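Local coordinates for glycosyl hydrolases family 31 family protein (PDB 6DRU), which hydrolyses xyloglucan oligosaccharides, releasing alpha-xylose from the terminal glucose at their non-reducing end, as an alpha-xylosidase of glycoside hydrolase family 31, at residues 22-27 with 47-52; 158-163 with 637-642; 366-371 with 426-431; 540-545 with 696-701. One frame throughout, in Å; residues are numbered along the deposited sequence.

Contact 1: residues 22-27 with 47-52; sequences QPFGYD and IYDPPI
Phe24 packs against Ile47, Tyr48, Asp49 and Pro51 in a buried, mostly apolar contact within the N-terminal beta region, where the turn that follows strand 17-23 meets the long loop between strands 28-35 and 66-68. The chains come closest at Gly25 and Pro51, whose CA atoms are 5.8 Å apart. Pro51 lies over one face of the Phe24 ring in a CH-pi contact: its CD is 4.2 Å from the ring centroid, displaced toward the rim, while Pro51 CG touches Phe24 CE2 at 3.6 Å. Tyr48 O comes to the edge of the ring, near its plane, 3.2 Å from Phe24 CE2. Ile47 reaches in with CD1, 3.8 Å from that CE2. Asp49, its CG anti to the backbone N (chi1 -171°), crosses the phenyl group at about a right angle, with carboxylate and ring planes 52° apart and OD1 3.6 Å from Phe24 CE1; the carboxylate is occupied by the backbone N atoms of His60 and Gly61. Gly25 N, near Pro51 CG, donates to Glu56. Helix 228-239 closes over the contact, with Leu238 touching both Phe24 and Pro51, while Arg30 of strand 28-35 packs against Phe24 and Ile47.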
loop_
_atom_site.group_PDB
_atom_site.type_symbol
_atom_site.label_atom_id
_atom_site.label_comp_id
_atom_site.label_asym_id
_atom_site.label_seq_id
_atom_site.Cartn_x
_atom_site.Cartn_y
_atom_site.Cartn_z
ATOM N N GLN A 22 12.528 30.694 4.867
ATOM C CA GLN A 22 13.266 31.767 4.220
ATOM C C GLN A 22 12.361 32.968 3.990
ATOM O O GLN A 22 11.173 32.805 3.683
ATOM C CB GLN A 22 13.842 31.310 2.873
ATOM C CG GLN A 22 14.569 29.982 2.915
ATOM C CD GLN A 22 14.868 29.447 1.530
ATOM O OE1 GLN A 22 13.959 29.067 0.790
ATOM N NE2 GLN A 22 16.145 29.420 1.169
ATOM N N PRO A 23 12.887 34.184 4.130
ATOM C CA PRO A 23 12.141 35.355 3.661
ATOM C C PRO A 23 11.963 35.277 2.154
ATOM O O PRO A 23 12.885 34.914 1.420
ATOM C CB PRO A 23 13.030 36.533 4.073
ATOM C CG PRO A 23 14.400 35.946 4.204
ATOM C CD PRO A 23 14.193 34.548 4.702
ATOM N N PHE A 24 10.759 35.607 1.693
ATOM C CA PHE A 24 10.397 35.409 0.294
ATOM C C PHE A 24 9.498 36.554 -0.148
ATOM O O PHE A 24 8.339 36.635 0.271
ATOM C CB PHE A 24 9.706 34.060 0.099
ATOM C CG PHE A 24 10.008 33.412 -1.215
ATOM C CD1 PHE A 24 11.200 32.738 -1.407
ATOM C CD2 PHE A 24 9.102 33.475 -2.259
ATOM C CE1 PHE A 24 11.485 32.140 -2.619
ATOM C CE2 PHE A 24 9.378 32.879 -3.472
ATOM C CZ PHE A 24 10.573 32.210 -3.653
ATOM N N GLY A 25 10.025 37.425 -1.003
ATOM C CA GLY A 25 9.279 38.574 -1.469
ATOM C C GLY A 25 8.997 39.576 -0.356
ATOM O O GLY A 25 9.511 39.493 0.761
ATOM N N TYR A 26 8.153 40.547 -0.695
ATOM C CA TYR A 26 7.753 41.567 0.265
ATOM C C TYR A 26 6.808 40.964 1.295
ATOM O O TYR A 26 5.775 40.388 0.936
ATOM C CB TYR A 26 7.085 42.739 -0.449
ATOM C CG TYR A 26 8.028 43.600 -1.260
ATOM C CD1 TYR A 26 9.249 44.004 -0.740
ATOM C CD2 TYR A 26 7.692 44.015 -2.542
ATOM C CE1 TYR A 26 10.112 44.793 -1.476
ATOM C CE2 TYR A 26 8.548 44.804 -3.285
ATOM C CZ TYR A 26 9.757 45.190 -2.747
ATOM O OH TYR A 26 10.617 45.975 -3.479
ATOM N N ASP A 27 7.163 41.097 2.573
ATOM C CA ASP A 27 6.301 40.700 3.689
ATOM C C ASP A 27 5.891 39.231 3.598
ATOM O O ASP A 27 4.755 38.870 3.907
ATOM C CB ASP A 27 5.059 41.591 3.764
ATOM C CG ASP A 27 5.351 43.039 3.421
ATOM O OD1 ASP A 27 6.087 43.701 4.182
ATOM O OD2 ASP A 27 4.834 43.519 2.387
ATOM N N ILE A 47 5.517 28.705 -7.754
ATOM C CA ILE A 47 5.907 30.049 -7.349
ATOM C C ILE A 47 7.233 30.404 -8.008
ATOM O O ILE A 47 8.037 29.531 -8.351
ATOM C CB ILE A 47 6.002 30.186 -5.814
ATOM C CG1 ILE A 47 7.134 29.317 -5.267
ATOM C CG2 ILE A 47 4.677 29.820 -5.164
ATOM C CD1 ILE A 47 7.479 29.610 -3.825
ATOM N N TYR A 48 7.451 31.705 -8.188
ATOM C CA TYR A 48 8.656 32.216 -8.826
ATOM C C TYR A 48 9.756 32.420 -7.793
ATOM O O TYR A 48 9.507 32.915 -6.692
ATOM C CB TYR A 48 8.365 33.538 -9.543
ATOM C CG TYR A 48 7.551 33.394 -10.810
ATOM C CD1 TYR A 48 6.170 33.261 -10.762
ATOM C CD2 TYR A 48 8.164 33.400 -12.056
ATOM C CE1 TYR A 48 5.423 33.130 -11.918
ATOM C CE2 TYR A 48 7.426 33.270 -13.218
ATOM C CZ TYR A 48 6.057 33.135 -13.144
ATOM O OH TYR A 48 5.318 33.006 -14.299
ATOM N N ASP A 49 10.977 32.042 -8.161
ATOM C CA ASP A 49 12.153 32.262 -7.319
ATOM C C ASP A 49 13.245 32.900 -8.166
ATOM O O ASP A 49 13.819 32.219 -9.042
ATOM C CB ASP A 49 12.643 30.962 -6.689
ATOM C CG ASP A 49 13.726 31.191 -5.653
ATOM O OD1 ASP A 49 13.950 32.362 -5.275
ATOM O OD2 ASP A 49 14.351 30.201 -5.212
ATOM N N PRO A 50 13.564 34.187 -7.957
ATOM C CA PRO A 50 12.928 35.047 -6.956
ATOM C C PRO A 50 11.543 35.489 -7.406
ATOM O O PRO A 50 11.227 35.329 -8.585
ATOM C CB PRO A 50 13.886 36.236 -6.866
ATOM C CG PRO A 50 14.455 36.337 -8.236
ATOM C CD PRO A 50 14.566 34.921 -8.752
ATOM N N PRO A 51 10.725 36.004 -6.488
ATOM C CA PRO A 51 9.410 36.513 -6.889
ATOM C C PRO A 51 9.536 37.559 -7.985
ATOM O O PRO A 51 10.553 38.249 -8.101
ATOM C CB PRO A 51 8.854 37.118 -5.594
ATOM C CG PRO A 51 9.527 36.348 -4.512
ATOM C CD PRO A 51 10.908 36.038 -5.026
ATOM N N ILE A 52 8.481 37.658 -8.801
ATOM C CA ILE A 52 8.442 38.619 -9.904
ATOM C C ILE A 52 8.757 40.021 -9.409
ATOM O O ILE A 52 9.314 40.846 -10.145
ATOM C CB ILE A 52 7.063 38.560 -10.600
ATOM C CG1 ILE A 52 6.918 37.266 -11.401
ATOM C CG2 ILE A 52 6.849 39.755 -11.514
ATOM C CD1 ILE A 52 5.488 36.947 -11.769
#

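Contact 2: residues 158-163 with 637-642. With NAG (2-acetamido-2-deoxy-beta-D-glucopyranose), chain E.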
loop_
_atom_site.group_PDB
_atom_site.type_symbol
_atom_site.label_atom_id
_atom_site.label_comp_id
_atom_site.label_asym_id
_atom_site.label_seq_id
_atom_site.Cartn_x
_atom_site.Cartn_y
_atom_site.Cartn_z
ATOM N N HIS A 158 -22.221 29.079 -4.084
ATOM C CA HIS A 158 -22.970 30.299 -3.779
ATOM C C HIS A 158 -22.417 31.007 -2.544
ATOM O O HIS A 158 -23.162 31.645 -1.795
ATOM C CB HIS A 158 -24.465 30.002 -3.611
ATOM C CG HIS A 158 -25.358 31.141 -3.990
ATOM N ND1 HIS A 158 -26.673 30.960 -4.364
ATOM C CD2 HIS A 158 -25.129 32.473 -4.057
ATOM C CE1 HIS A 158 -27.214 32.132 -4.643
ATOM N NE2 HIS A 158 -26.298 33.067 -4.464
ATOM N N MET A 159 -21.106 30.894 -2.320
ATOM C CA MET A 159 -20.452 31.494 -1.166
ATOM C C MET A 159 -19.148 32.154 -1.588
ATOM O O MET A 159 -18.441 31.646 -2.461
ATOM C CB MET A 159 -20.145 30.445 -0.087
ATOM C CG MET A 159 -21.307 29.537 0.273
ATOM S SD MET A 159 -20.805 28.177 1.346
ATOM C CE MET A 159 -20.487 29.069 2.862
ATOM N N ILE A 160 -18.840 33.292 -0.970
ATOM C CA ILE A 160 -17.513 33.883 -1.071
ATOM C C ILE A 160 -16.712 33.724 0.214
ATOM O O ILE A 160 -15.478 33.856 0.173
ATOM C CB ILE A 160 -17.575 35.369 -1.482
ATOM C CG1 ILE A 160 -18.467 36.159 -0.525
ATOM C CG2 ILE A 160 -18.037 35.512 -2.926
ATOM C CD1 ILE A 160 -18.419 37.649 -0.755
ATOM N N ASN A 161 -17.361 33.458 1.345
ATOM C CA ASN A 161 -16.681 33.110 2.587
ATOM C C ASN A 161 -16.642 31.590 2.688
ATOM O O ASN A 161 -17.676 30.949 2.910
ATOM C CB ASN A 161 -17.390 33.725 3.793
ATOM C CG ASN A 161 -16.716 33.377 5.108
ATOM O OD1 ASN A 161 -15.546 32.996 5.139
ATOM N ND2 ASN A 161 -17.456 33.508 6.202
ATOM N N LYS A 162 -15.453 31.016 2.525
ATOM C CA LYS A 162 -15.283 29.570 2.513
ATOM C C LYS A 162 -15.042 28.987 3.901
ATOM O O LYS A 162 -14.760 27.790 4.013
ATOM C CB LYS A 162 -14.134 29.185 1.577
ATOM C CG LYS A 162 -14.315 29.665 0.142
ATOM C CD LYS A 162 -15.533 29.025 -0.514
ATOM C CE LYS A 162 -15.849 29.668 -1.860
ATOM N NZ LYS A 162 -15.056 29.083 -2.976
ATOM N N LYS A 163 -15.148 29.799 4.952
ATOM C CA LYS A 163 -14.956 29.299 6.306
ATOM C C LYS A 163 -15.989 28.225 6.630
ATOM O O LYS A 163 -17.161 28.335 6.262
ATOM C CB LYS A 163 -15.057 30.448 7.310
ATOM C CG LYS A 163 -14.916 30.035 8.768
ATOM C CD LYS A 163 -13.472 30.126 9.224
ATOM C CE LYS A 163 -13.318 29.678 10.665
ATOM N NZ LYS A 163 -11.886 29.551 11.055
ATOM N N ASN A 637 -26.748 37.744 -0.174
ATOM C CA ASN A 637 -26.878 37.929 -1.616
ATOM C C ASN A 637 -26.289 39.253 -2.082
ATOM O O ASN A 637 -25.944 39.383 -3.262
ATOM C CB ASN A 637 -28.348 37.842 -2.038
ATOM C CG ASN A 637 -28.979 36.500 -1.704
ATOM O OD1 ASN A 637 -29.353 36.246 -0.559
ATOM N ND2 ASN A 637 -29.107 35.637 -2.707
ATOM N N TYR A 638 -26.160 40.236 -1.187
ATOM C CA TYR A 638 -25.579 41.521 -1.560
ATOM C C TYR A 638 -24.078 41.435 -1.798
ATOM O O TYR A 638 -23.521 42.312 -2.466
ATOM C CB TYR A 638 -25.875 42.566 -0.486
ATOM C CG TYR A 638 -27.344 42.891 -0.348
ATOM C CD1 TYR A 638 -28.136 43.097 -1.468
ATOM C CD2 TYR A 638 -27.940 42.982 0.902
ATOM C CE1 TYR A 638 -29.482 43.390 -1.348
ATOM C CE2 TYR A 638 -29.284 43.273 1.033
ATOM C CZ TYR A 638 -30.050 43.477 -0.094
ATOM O OH TYR A 638 -31.389 43.767 0.037
ATOM N N THR A 639 -23.411 40.406 -1.270
ATOM C CA THR A 639 -21.981 40.233 -1.478
ATOM C C THR A 639 -21.630 39.046 -2.364
ATOM O O THR A 639 -20.562 39.059 -2.984
ATOM C CB THR A 639 -21.258 40.079 -0.132
ATOM O OG1 THR A 639 -21.886 39.045 0.635
ATOM C CG2 THR A 639 -21.312 41.379 0.646
ATOM N N THR A 640 -22.492 38.034 -2.446
ATOM C CA THR A 640 -22.259 36.899 -3.328
ATOM C C THR A 640 -22.816 37.108 -4.730
ATOM O O THR A 640 -22.498 36.319 -5.628
ATOM C CB THR A 640 -22.860 35.620 -2.728
ATOM O OG1 THR A 640 -24.290 35.719 -2.708
ATOM C CG2 THR A 640 -22.347 35.400 -1.314
ATOM N N GLN A 641 -23.634 38.145 -4.942
ATOM C CA GLN A 641 -24.235 38.402 -6.247
ATOM C C GLN A 641 -24.045 39.841 -6.719
ATOM O O GLN A 641 -24.609 40.217 -7.753
ATOM C CB GLN A 641 -25.728 38.053 -6.229
ATOM C CG GLN A 641 -26.025 36.617 -5.815
ATOM C CD GLN A 641 -27.509 36.305 -5.806
ATOM O OE1 GLN A 641 -27.962 35.405 -5.099
ATOM N NE2 GLN A 641 -28.274 37.047 -6.598
ATOM N N GLN A 642 -23.279 40.653 -5.994
ATOM C CA GLN A 642 -22.871 41.974 -6.450
ATOM C C GLN A 642 -21.352 42.055 -6.450
ATOM O O GLN A 642 -20.679 41.349 -5.692
ATOM C CB GLN A 642 -23.434 43.095 -5.565
ATOM C CG GLN A 642 -24.937 43.067 -5.350
ATOM C CD GLN A 642 -25.413 44.232 -4.499
ATOM O OE1 GLN A 642 -26.593 44.328 -4.156
ATOM N NE2 GLN A 642 -24.494 45.129 -4.157
HETATM C C1 NAG E . -29.859 34.395 -2.461
HETATM C C2 NAG E . -30.765 33.868 -3.557
HETATM C C3 NAG E . -31.440 32.601 -3.184
HETATM C C4 NAG E . -30.437 31.604 -2.651
HETATM C C5 NAG E . -29.671 32.234 -1.511
HETATM C C6 NAG E . -28.670 31.241 -0.957
HETATM C C7 NAG E . -31.749 35.467 -5.148
HETATM C C8 NAG E . -32.788 36.514 -5.482
HETATM N N2 NAG E . -31.742 34.851 -3.870
HETATM O O3 NAG E . -32.117 32.090 -4.309
HETATM O O4 NAG E . -31.103 30.450 -2.196
HETATM O O5 NAG E . -29.007 33.375 -1.999
HETATM O O6 NAG E . -27.373 31.791 -0.998
HETATM O O7 NAG E . -30.917 35.156 -5.977
#
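The loop 158-163 approaches the short helix 637-640 most closely at Ile160 and Thr640, with CA atoms 6.1 Å apart, and Gln641 leaves helical geometry just beyond. His158 carries the polar part. Its CG lies anti to the backbone N (chi1 -150°), beside the carbonyl carbon. His158 NE2 donates to Gln641 OE1 at 2.9 Å, the acceptor lying in the imidazole plane although the N-H...O angle is a bent 140°. Gln641 OE1 also accepts from Asn637 ND2 at 2.7 Å; the two donors reach it from opposite faces of the amide plane, so a single oxygen joins the loop to the glycosylated side chain. Thr640 OG1 comes to the edge of the imidazole, 3.6 Å from His158 CD2, and is bonded to Ser636 O. Further along the loop, Ile160 supplies the apolar packing: CD1 lies 3.8 Å from Thr639 CB, and CG1 touches Thr640 CG2. Asn637 ND2 is covalently linked to C1 of NAG, the N-acetylglucosamine, whose O6 sits over the centre of one imidazole face, 3.5 Å above its plane. Gln641 NE2 adds a weak bond to NAG O7, and Thr655 also binds the sugar. This is an N-glycosylation site in the sequon Asn637-Tyr638-Thr639, its first sugar packed between protein side chains at the junction with the C-terminal domain.

Contact 3: residues 366-371 with 426-431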
loop_
_atom_site.group_PDB
_atom_site.type_symbol
_atom_site.label_atom_id
_atom_site.label_comp_id
_atom_site.label_asym_id
_atom_site.label_seq_id
_atom_site.Cartn_x
_atom_site.Cartn_y
_atom_site.Cartn_z
ATOM N N ASP A 366 -0.301 12.885 -22.061
ATOM C CA ASP A 366 0.427 13.280 -20.856
ATOM C C ASP A 366 0.895 14.722 -21.006
ATOM O O ASP A 366 1.946 14.989 -21.592
ATOM C CB ASP A 366 1.597 12.334 -20.611
ATOM C CG ASP A 366 2.245 12.550 -19.260
ATOM O OD1 ASP A 366 1.695 13.328 -18.452
ATOM O OD2 ASP A 366 3.308 11.944 -19.008
ATOM N N SER A 367 0.116 15.662 -20.464
ATOM C CA SER A 367 0.501 17.067 -20.535
ATOM C C SER A 367 1.738 17.371 -19.699
ATOM O O SER A 367 2.405 18.380 -19.950
ATOM C CB SER A 367 -0.658 17.962 -20.088
ATOM O OG SER A 367 -0.966 17.763 -18.718
ATOM N N THR A 368 2.057 16.528 -18.714
ATOM C CA THR A 368 3.277 16.714 -17.936
ATOM C C THR A 368 4.522 16.261 -18.688
ATOM O O THR A 368 5.636 16.609 -18.283
ATOM C CB THR A 368 3.181 15.964 -16.604
ATOM O OG1 THR A 368 3.282 14.555 -16.839
ATOM C CG2 THR A 368 1.857 16.259 -15.922
ATOM N N ASN A 369 4.355 15.497 -19.764
ATOM C CA ASN A 369 5.478 15.071 -20.591
ATOM C C ASN A 369 5.809 16.170 -21.594
ATOM O O ASN A 369 4.968 16.493 -22.441
ATOM C CB ASN A 369 5.138 13.771 -21.317
ATOM C CG ASN A 369 6.329 13.157 -22.041
ATOM O OD1 ASN A 369 7.271 13.849 -22.428
ATOM N ND2 ASN A 369 6.281 11.845 -22.234
ATOM N N PRO A 370 6.999 16.773 -21.530
ATOM C CA PRO A 370 7.328 17.841 -22.489
ATOM C C PRO A 370 7.300 17.380 -23.932
ATOM O O PRO A 370 6.914 18.157 -24.814
ATOM C CB PRO A 370 8.736 18.272 -22.059
ATOM C CG PRO A 370 8.838 17.856 -20.625
ATOM C CD PRO A 370 8.056 16.584 -20.525
ATOM N N SER A 371 7.694 16.134 -24.198
ATOM C CA SER A 371 7.627 15.616 -25.559
ATOM C C SER A 371 6.188 15.510 -26.044
ATOM O O SER A 371 5.920 15.711 -27.235
ATOM C CB SER A 371 8.313 14.253 -25.637
ATOM O OG SER A 371 9.696 14.359 -25.353
ATOM N N ASN A 426 -0.669 6.987 -14.159
ATOM C CA ASN A 426 0.759 7.259 -14.248
ATOM C C ASN A 426 1.006 8.439 -15.180
ATOM O O ASN A 426 0.531 8.445 -16.320
ATOM C CB ASN A 426 1.516 6.033 -14.763
ATOM C CG ASN A 426 1.909 5.075 -13.658
ATOM O OD1 ASN A 426 2.132 5.484 -12.520
ATOM N ND2 ASN A 426 2.014 3.794 -13.992
ATOM N N TYR A 427 1.747 9.429 -14.692
ATOM C CA TYR A 427 2.234 10.534 -15.504
ATOM C C TYR A 427 3.755 10.481 -15.570
ATOM O O TYR A 427 4.406 9.695 -14.876
ATOM C CB TYR A 427 1.795 11.892 -14.942
ATOM C CG TYR A 427 0.312 12.164 -15.005
ATOM C CD1 TYR A 427 -0.365 12.173 -16.219
ATOM C CD2 TYR A 427 -0.410 12.437 -13.851
ATOM C CE1 TYR A 427 -1.722 12.431 -16.277
ATOM C CE2 TYR A 427 -1.764 12.696 -13.897
ATOM C CZ TYR A 427 -2.416 12.695 -15.112
ATOM O OH TYR A 427 -3.768 12.953 -15.161
ATOM N N ALA A 428 4.322 11.339 -16.419
ATOM C CA ALA A 428 5.772 11.477 -16.474
ATOM C C ALA A 428 6.319 12.242 -15.278
ATOM O O ALA A 428 7.512 12.130 -14.980
ATOM C CB ALA A 428 6.187 12.169 -17.772
ATOM N N ALA A 429 5.479 13.011 -14.591
ATOM C CA ALA A 429 5.898 13.817 -13.455
ATOM C C ALA A 429 5.486 13.215 -12.120
ATOM O O ALA A 429 5.781 13.798 -11.074
ATOM C CB ALA A 429 5.333 15.236 -13.580
ATOM N N GLY A 430 4.816 12.075 -12.131
ATOM C CA GLY A 430 4.341 11.447 -10.918
ATOM C C GLY A 430 3.059 10.694 -11.200
ATOM O O GLY A 430 2.774 10.338 -12.338
ATOM N N THR A 431 2.299 10.449 -10.142
ATOM C CA THR A 431 0.988 9.836 -10.264
ATOM C C THR A 431 -0.094 10.893 -10.090
ATOM O O THR A 431 0.178 12.050 -9.761
ATOM C CB THR A 431 0.805 8.711 -9.239
ATOM O OG1 THR A 431 0.842 9.257 -7.914
ATOM C CG2 THR A 431 1.903 7.671 -9.393
#
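Asp366 OD2 accepts the backbone N-H of Ala428 at 2.8 Å, on the syn side of the carboxylate and 19° out of its plane. The other oxygen, OD1, approaches Tyr427 CD1 at 3.3 Å with carboxylate and ring planes 28° apart. Thr368 CB rests 3.8 Å from Ala429 CB, and Asn369 CB touches Ala428 CB. Thr368 helps to orient the carboxylate: its OG1, placed between backbone N and carbonyl carbon (chi1 72°), donates to Asp366 OD1 at 2.6 Å. A type I turn from Asp366 to Asn369 brings the two side chains together. Within 426-431, Tyr427 N bonds to Gly430 O, while Tyr427 OH is held by Gln432 and Gly400. Asn369 OD1 receives Ser371 N as the N-cap of helix 370-385. Arg37 of a neighbouring subunit bonds to Asn426 OD1 and Gly430 O. Within the TIM-barrel domain, the contact thus joins the turn between strand 360-364 and that helix to the loop from strand 425-426 into helix 432-435, where Val435 packs on Tyr427 and Ala429.

Contact 4: residues 540-545 with 696-701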
loop_
_atom_site.group_PDB
_atom_site.type_symbol
_atom_site.label_atom_id
_atom_site.label_comp_id
_atom_site.label_asym_id
_atom_site.label_seq_id
_atom_site.Cartn_x
_atom_site.Cartn_y
_atom_site.Cartn_z
ATOM N N LEU A 540 -34.799 34.448 -19.266
ATOM C CA LEU A 540 -33.575 34.065 -18.568
ATOM C C LEU A 540 -32.336 34.381 -19.395
ATOM O O LEU A 540 -31.341 34.888 -18.863
ATOM C CB LEU A 540 -33.618 32.578 -18.216
ATOM C CG LEU A 540 -32.353 31.988 -17.588
ATOM C CD1 LEU A 540 -31.945 32.758 -16.338
ATOM C CD2 LEU A 540 -32.554 30.515 -17.272
ATOM N N TYR A 541 -32.372 34.086 -20.697
ATOM C CA TYR A 541 -31.194 34.303 -21.529
ATOM C C TYR A 541 -30.845 35.783 -21.630
ATOM O O TYR A 541 -29.667 36.153 -21.576
ATOM C CB TYR A 541 -31.408 33.714 -22.923
ATOM C CG TYR A 541 -30.215 33.916 -23.829
ATOM C CD1 TYR A 541 -29.101 33.093 -23.731
ATOM C CD2 TYR A 541 -30.193 34.938 -24.769
ATOM C CE1 TYR A 541 -28.003 33.277 -24.549
ATOM C CE2 TYR A 541 -29.099 35.129 -25.591
ATOM C CZ TYR A 541 -28.007 34.295 -25.475
ATOM O OH TYR A 541 -26.914 34.477 -26.290
ATOM N N VAL A 542 -31.852 36.644 -21.781
ATOM C CA VAL A 542 -31.582 38.072 -21.924
ATOM C C VAL A 542 -31.007 38.638 -20.632
ATOM O O VAL A 542 -30.102 39.481 -20.656
ATOM C CB VAL A 542 -32.858 38.812 -22.364
ATOM C CG1 VAL A 542 -32.666 40.316 -22.264
ATOM C CG2 VAL A 542 -33.222 38.422 -23.789
ATOM N N ARG A 543 -31.507 38.175 -19.484
ATOM C CA ARG A 543 -30.898 38.548 -18.212
ATOM C C ARG A 543 -29.458 38.058 -18.133
ATOM O O ARG A 543 -28.566 38.787 -17.681
ATOM C CB ARG A 543 -31.715 37.984 -17.050
ATOM C CG ARG A 543 -33.121 38.546 -16.924
ATOM C CD ARG A 543 -33.096 40.018 -16.557
ATOM N NE ARG A 543 -34.392 40.470 -16.065
ATOM C CZ ARG A 543 -34.651 41.715 -15.685
ATOM N NH1 ARG A 543 -33.701 42.638 -15.739
ATOM N NH2 ARG A 543 -35.861 42.039 -15.248
ATOM N N TRP A 544 -29.214 36.822 -18.575
ATOM C CA TRP A 544 -27.880 36.237 -18.496
ATOM C C TRP A 544 -26.922 36.912 -19.472
ATOM O O TRP A 544 -25.792 37.257 -19.111
ATOM C CB TRP A 544 -27.970 34.735 -18.767
ATOM C CG TRP A 544 -26.927 33.905 -18.087
ATOM C CD1 TRP A 544 -25.606 34.208 -17.932
ATOM C CD2 TRP A 544 -27.121 32.626 -17.474
ATOM N NE1 TRP A 544 -24.965 33.195 -17.259
ATOM C CE2 TRP A 544 -25.874 32.212 -16.966
ATOM C CE3 TRP A 544 -28.229 31.790 -17.303
ATOM C CZ2 TRP A 544 -25.704 31.001 -16.301
ATOM C CZ3 TRP A 544 -28.058 30.587 -16.644
ATOM C CH2 TRP A 544 -26.807 30.205 -16.150
ATOM N N LEU A 545 -27.359 37.096 -20.722
ATOM C CA LEU A 545 -26.515 37.736 -21.728
ATOM C C LEU A 545 -26.141 39.154 -21.317
ATOM O O LEU A 545 -25.030 39.618 -21.599
ATOM C CB LEU A 545 -27.231 37.731 -23.082
ATOM C CG LEU A 545 -26.461 38.068 -24.364
ATOM C CD1 LEU A 545 -26.351 39.571 -24.593
ATOM C CD2 LEU A 545 -25.082 37.427 -24.343
ATOM N N ALA A 696 -35.692 47.820 -12.932
ATOM C CA ALA A 696 -34.977 46.766 -13.649
ATOM C C ALA A 696 -35.922 46.083 -14.627
ATOM O O ALA A 696 -36.388 44.963 -14.377
ATOM C CB ALA A 696 -34.368 45.755 -12.677
ATOM N N PRO A 697 -36.237 46.733 -15.754
ATOM C CA PRO A 697 -36.973 46.029 -16.813
ATOM C C PRO A 697 -36.094 44.974 -17.468
ATOM O O PRO A 697 -34.916 44.848 -17.116
ATOM C CB PRO A 697 -37.348 47.152 -17.788
ATOM C CG PRO A 697 -36.288 48.179 -17.586
ATOM C CD PRO A 697 -35.924 48.124 -16.128
ATOM N N LEU A 698 -36.635 44.219 -18.426
ATOM C CA LEU A 698 -35.877 43.105 -18.982
ATOM C C LEU A 698 -34.670 43.574 -19.785
ATOM O O LEU A 698 -33.681 42.838 -19.886
ATOM C CB LEU A 698 -36.787 42.226 -19.847
ATOM C CG LEU A 698 -36.133 41.203 -20.778
ATOM C CD1 LEU A 698 -35.547 40.060 -19.968
ATOM C CD2 LEU A 698 -37.135 40.680 -21.791
ATOM N N GLN A 699 -34.708 44.793 -20.318
ATOM C CA GLN A 699 -33.620 45.312 -21.132
ATOM C C GLN A 699 -32.525 45.985 -20.315
ATOM O O GLN A 699 -31.484 46.338 -20.880
ATOM C CB GLN A 699 -34.154 46.312 -22.164
ATOM C CG GLN A 699 -35.608 46.102 -22.556
ATOM C CD GLN A 699 -36.575 46.777 -21.604
ATOM O OE1 GLN A 699 -36.232 47.763 -20.954
ATOM N NE2 GLN A 699 -37.789 46.246 -21.516
ATOM N N HIS A 700 -32.730 46.180 -19.015
ATOM C CA HIS A 700 -31.784 46.890 -18.164
ATOM C C HIS A 700 -31.254 45.958 -17.084
ATOM O O HIS A 700 -32.033 45.292 -16.395
ATOM C CB HIS A 700 -32.440 48.120 -17.528
ATOM C CG HIS A 700 -32.798 49.190 -18.512
ATOM N ND1 HIS A 700 -32.250 49.253 -19.775
ATOM C CD2 HIS A 700 -33.655 50.235 -18.422
ATOM C CE1 HIS A 700 -32.749 50.293 -20.418
ATOM N NE2 HIS A 700 -33.606 50.905 -19.620
ATOM N N ILE A 701 -29.938 45.910 -16.943
ATOM C CA ILE A 701 -29.279 45.171 -15.867
ATOM C C ILE A 701 -28.838 46.171 -14.804
ATOM O O ILE A 701 -28.206 47.179 -15.147
ATOM C CB ILE A 701 -28.082 44.348 -16.381
ATOM C CG1 ILE A 701 -27.377 43.657 -15.211
ATOM C CG2 ILE A 701 -27.119 45.205 -17.201
ATOM C CD1 ILE A 701 -26.244 42.771 -15.626
#
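Arg543 reaches out from helix 535-548 of the TIM-barrel domain into a type I beta turn, Pro697 to His700, of the C-terminal domain, forming an interdomain contact. The chain bends at chi2 (-67°), turning CD aside. The guanidinium presents one face to the turn's backbone: Leu698 CA stands over the centre of the group, 3.7 Å above its plane. At the edge, Arg543 NH2 donates to Ala696 O at 3.1 Å. Arg543 NH1 comes within 2.9 Å of Pro697 O and 3.2 Å of His700 O, so three backbone carbonyl oxygens lie near the guanidinium. Leu698 crosses Val542 at about a right angle, CD1 meeting CG1 of Val542 at 3.7 Å, while the side chains of Arg543 and Leu698 cross obliquely. Trp492 of helix 492-508 packs on Arg543, and Ile584 of helix 582-594 on Val542. The bond from Arg543 NH2 is almost straight at 178°: Ala696 O lies in the guanidinium plane, whereas the donor stands 42° out of the plane of that carbonyl.

Overall arrangement
Contact 1 closes first along the chain, in the N-terminal beta region; contact 3 is nested inside the long loop closed by contact 2, and contact 4 crosses contact 2, its segments alternating with those of 158-163 and 637-642. Contacts 2 and 4 are the nearest pair, with centres 21 Å and nearest atoms about 8 Å apart, and helix 492-508 packs on both. Contact 3 lies across the chain's centre from both of them. Contacts 1 and 4 also fall on opposite sides of that centre, their centres 45 Å apart. Contacts 2 and 4 tie the C-terminal domain to earlier parts of the chain; within the chain, contacts 1 and 3 are local to the N-terminal region and the barrel domain.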